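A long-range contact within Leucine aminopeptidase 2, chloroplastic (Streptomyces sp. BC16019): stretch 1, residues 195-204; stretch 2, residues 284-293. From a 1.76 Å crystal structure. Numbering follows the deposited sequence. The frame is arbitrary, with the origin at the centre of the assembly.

Stretch 1 195-204: AFADRIRELA
Stretch 2 284-293: DMGGAAAVVA

Two helices run side by side in nearly the same direction, their N-to-C axes 13° apart and 11.7 Å at closest approach. Stretch 1 is helical throughout, part of a longer helix that extends beyond both ends. Stretch 2 enters its helix at Gly-286, with Met-285 at the N-cap position, and the helix continues past Ala-293. Build both with phi near -62° and psi near -43°; Met-285, at -111/18, and Asp-284, at -81/14, depart from these values, and Gly-286 has a shallower psi of -32°. Regular i to i+4 backbone bonds of 2.9 to 3.1 Å from N to O hold each helix, running from Arg-199 N to Ala-195 O at the start of stretch 1 and from Ala-289 N to Met-285 O at the start of stretch 2. No hydrogen bond crosses between the stretches, so the direct contact is one of apolar packing, burying 237 Å² over both sides.

The register is set by two pairs: the CA of Phe-196 lies 9.7 Å from the CA of Ala-289, and the CA of Ile-200 lies 7.3 Å from the CA of Val-292. The ring of Phe-196 spans the wider spacing; Ile-200 and Val-292 meet across the narrower one.

Walking along stretch 1, Ala-195 stays out of reach and Phe-196 makes the first contact. Its CA-to-CB bond points toward stretch 2, and chi1 of -165° (t) with chi2 of 6° carries the ring against the N-cap and first turn of the neighbouring helix. There CE2 of Phe-196 sits 4.0 Å from CB of Ala-288 and 4.2 Å from CB of Met-285, both oblique to the ring, while CZ of Phe-196 comes within 4.3 Å of the backbone N of Ala-289, which lies at the ring edge. The pairing with Ala-288 sets a large ring against a small methyl, at van der Waals distance. Met-285 also points toward stretch 1, with chi1, chi2 and chi3 all p.

Ala-197, Asp-198 and Arg-199 make no contact across the pair. Asp-198 instead works within its own helix, where NH1 of Arg-201 donates to its OD1 at 2.9 Å in a salt bridge, a charged i to i+3 pairing at exposed positions.

One turn after Phe-196, Ile-200 starts sideways, but its end comes nearer. With chi1 m (-65°) and chi2 t (162°), its CD1 reaches 3.9 Å from CG2 of Val-292. After Arg-201 and Glu-202, both out of reach, Leu-203 points toward stretch 2 with chi1 m (-68°) and chi2 t (163°), placing its CD1 3.9 Å from CG1 of Val-292. Ala-204 is again out of reach.

Val-292, with chi1 t (169°), therefore meets two aliphatic partners, Ile-200 and Leu-203. Phe-196, Ile-200 and Leu-203 give stretch 1 an i, i+4, i+7 stripe, answered by Met-285, Ala-288 and Val-292 at i, i+3, i+7: heptad-like spacing suited to nearly parallel helices.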

# COMPACT_ATOMS: atom_id res chain seq x y z
N ALA A 195 8.45 36.67 3.11
CA ALA A 195 7.19 37.41 3.18
C ALA A 195 6.58 37.40 4.58
O ALA A 195 6.08 38.43 5.07
CB ALA A 195 6.20 36.86 2.17
N PHE A 196 6.65 36.24 5.24
CA PHE A 196 6.18 36.11 6.62
C PHE A 196 6.99 37.01 7.56
O PHE A 196 6.40 37.73 8.38
CB PHE A 196 6.20 34.61 7.04
CG PHE A 196 5.42 34.27 8.29
CD1 PHE A 196 4.62 35.18 8.99
CD2 PHE A 196 5.49 32.96 8.77
CE1 PHE A 196 3.93 34.79 10.13
CE2 PHE A 196 4.78 32.57 9.90
CZ PHE A 196 4.01 33.49 10.58
N ALA A 197 8.31 37.02 7.42
CA ALA A 197 9.15 37.92 8.22
C ALA A 197 8.75 39.39 7.99
O ALA A 197 8.63 40.15 8.95
CB ALA A 197 10.62 37.70 7.91
N ASP A 198 8.49 39.76 6.74
CA ASP A 198 8.02 41.12 6.41
C ASP A 198 6.69 41.45 7.08
O ASP A 198 6.51 42.56 7.61
CB ASP A 198 7.89 41.32 4.90
CG ASP A 198 9.22 41.41 4.17
OD1 ASP A 198 10.28 41.59 4.80
OD2 ASP A 198 9.18 41.31 2.92
N ARG A 199 5.76 40.50 7.07
CA ARG A 199 4.46 40.71 7.69
C ARG A 199 4.60 40.89 9.22
O ARG A 199 3.93 41.75 9.80
CB ARG A 199 3.52 39.54 7.36
CG ARG A 199 2.09 39.71 7.88
CD ARG A 199 1.31 40.73 7.06
NE ARG A 199 -0.07 40.88 7.54
CZ ARG A 199 -0.56 41.90 8.25
NH1 ARG A 199 0.20 42.96 8.59
NH2 ARG A 199 -1.84 41.88 8.62
N ILE A 200 5.47 40.09 9.85
CA ILE A 200 5.71 40.22 11.30
C ILE A 200 6.30 41.60 11.62
O ILE A 200 5.89 42.24 12.58
CB ILE A 200 6.61 39.08 11.84
CG1 ILE A 200 5.90 37.73 11.69
CG2 ILE A 200 6.97 39.32 13.31
CD1 ILE A 200 6.82 36.52 11.78
N ARG A 201 7.22 42.06 10.79
CA ARG A 201 7.81 43.37 11.00
C ARG A 201 6.72 44.46 10.97
O ARG A 201 6.73 45.35 11.83
CB ARG A 201 8.87 43.69 9.95
CG ARG A 201 9.64 44.95 10.27
CD ARG A 201 10.47 45.43 9.09
NE ARG A 201 11.59 44.54 8.82
CZ ARG A 201 11.71 43.69 7.79
NH1 ARG A 201 10.75 43.55 6.86
NH2 ARG A 201 12.84 42.97 7.68
N GLU A 202 5.80 44.36 10.01
CA GLU A 202 4.71 45.34 9.89
C GLU A 202 3.78 45.27 11.09
O GLU A 202 3.38 46.30 11.63
CB GLU A 202 3.94 45.17 8.58
CG GLU A 202 2.70 46.09 8.48
CD GLU A 202 2.37 46.57 7.07
OE1 GLU A 202 3.04 46.18 6.09
OE2 GLU A 202 1.43 47.38 6.93
N LEU A 203 3.42 44.06 11.51
CA LEU A 203 2.59 43.89 12.71
C LEU A 203 3.23 44.48 13.96
O LEU A 203 2.56 45.13 14.77
CB LEU A 203 2.24 42.40 12.92
CG LEU A 203 1.31 41.80 11.87
CD1 LEU A 203 1.36 40.26 11.93
CD2 LEU A 203 -0.11 42.31 12.04
N ALA A 204 4.54 44.27 14.12
CA ALA A 204 5.28 44.77 15.27
C ALA A 204 5.25 46.30 15.32
O ALA A 204 5.11 46.92 16.38
CB ALA A 204 6.72 44.31 15.21
N ASP A 284 1.75 24.11 8.52
CA ASP A 284 2.79 23.78 9.46
C ASP A 284 3.52 25.01 10.04
O ASP A 284 4.55 24.86 10.68
CB ASP A 284 3.73 22.72 8.88
CG ASP A 284 3.32 21.31 9.29
OD1 ASP A 284 3.23 21.05 10.51
OD2 ASP A 284 3.06 20.47 8.40
N MET A 285 2.94 26.19 9.83
CA MET A 285 3.39 27.43 10.51
C MET A 285 2.33 27.90 11.52
O MET A 285 2.38 29.04 11.99
CB MET A 285 3.76 28.51 9.49
CG MET A 285 2.84 28.64 8.27
SD MET A 285 1.09 28.84 8.61
CE MET A 285 1.07 30.50 9.28
N GLY A 286 1.41 27.00 11.90
CA GLY A 286 0.34 27.32 12.85
C GLY A 286 0.85 27.73 14.23
O GLY A 286 0.23 28.56 14.90
N GLY A 287 1.98 27.17 14.64
CA GLY A 287 2.60 27.54 15.92
C GLY A 287 3.16 28.96 15.92
O GLY A 287 2.91 29.74 16.85
N ALA A 288 3.91 29.29 14.87
CA ALA A 288 4.40 30.66 14.66
C ALA A 288 3.23 31.64 14.54
O ALA A 288 3.29 32.74 15.11
CB ALA A 288 5.28 30.73 13.42
N ALA A 289 2.17 31.26 13.83
CA ALA A 289 0.98 32.11 13.72
C ALA A 289 0.36 32.40 15.08
O ALA A 289 -0.03 33.55 15.36
CB ALA A 289 -0.07 31.48 12.80
N ALA A 290 0.26 31.38 15.92
CA ALA A 290 -0.34 31.54 17.25
C ALA A 290 0.51 32.46 18.14
O ALA A 290 -0.04 33.33 18.84
CB ALA A 290 -0.53 30.19 17.93
N VAL A 291 1.82 32.29 18.07
CA VAL A 291 2.75 33.10 18.86
C VAL A 291 2.72 34.56 18.42
O VAL A 291 2.63 35.47 19.26
CB VAL A 291 4.18 32.52 18.83
CG1 VAL A 291 5.21 33.47 19.45
CG2 VAL A 291 4.23 31.18 19.57
N VAL A 292 2.79 34.79 17.11
CA VAL A 292 2.74 36.16 16.57
C VAL A 292 1.44 36.85 16.99
O VAL A 292 1.45 38.00 17.46
CB VAL A 292 2.90 36.17 15.04
CG1 VAL A 292 2.58 37.53 14.44
CG2 VAL A 292 4.31 35.72 14.64
N ALA A 293 0.32 36.15 16.82
CA ALA A 293 -0.98 36.71 17.12
C ALA A 293 -1.12 37.04 18.61
O ALA A 293 -1.60 38.13 18.95
CB ALA A 293 -2.10 35.79 16.65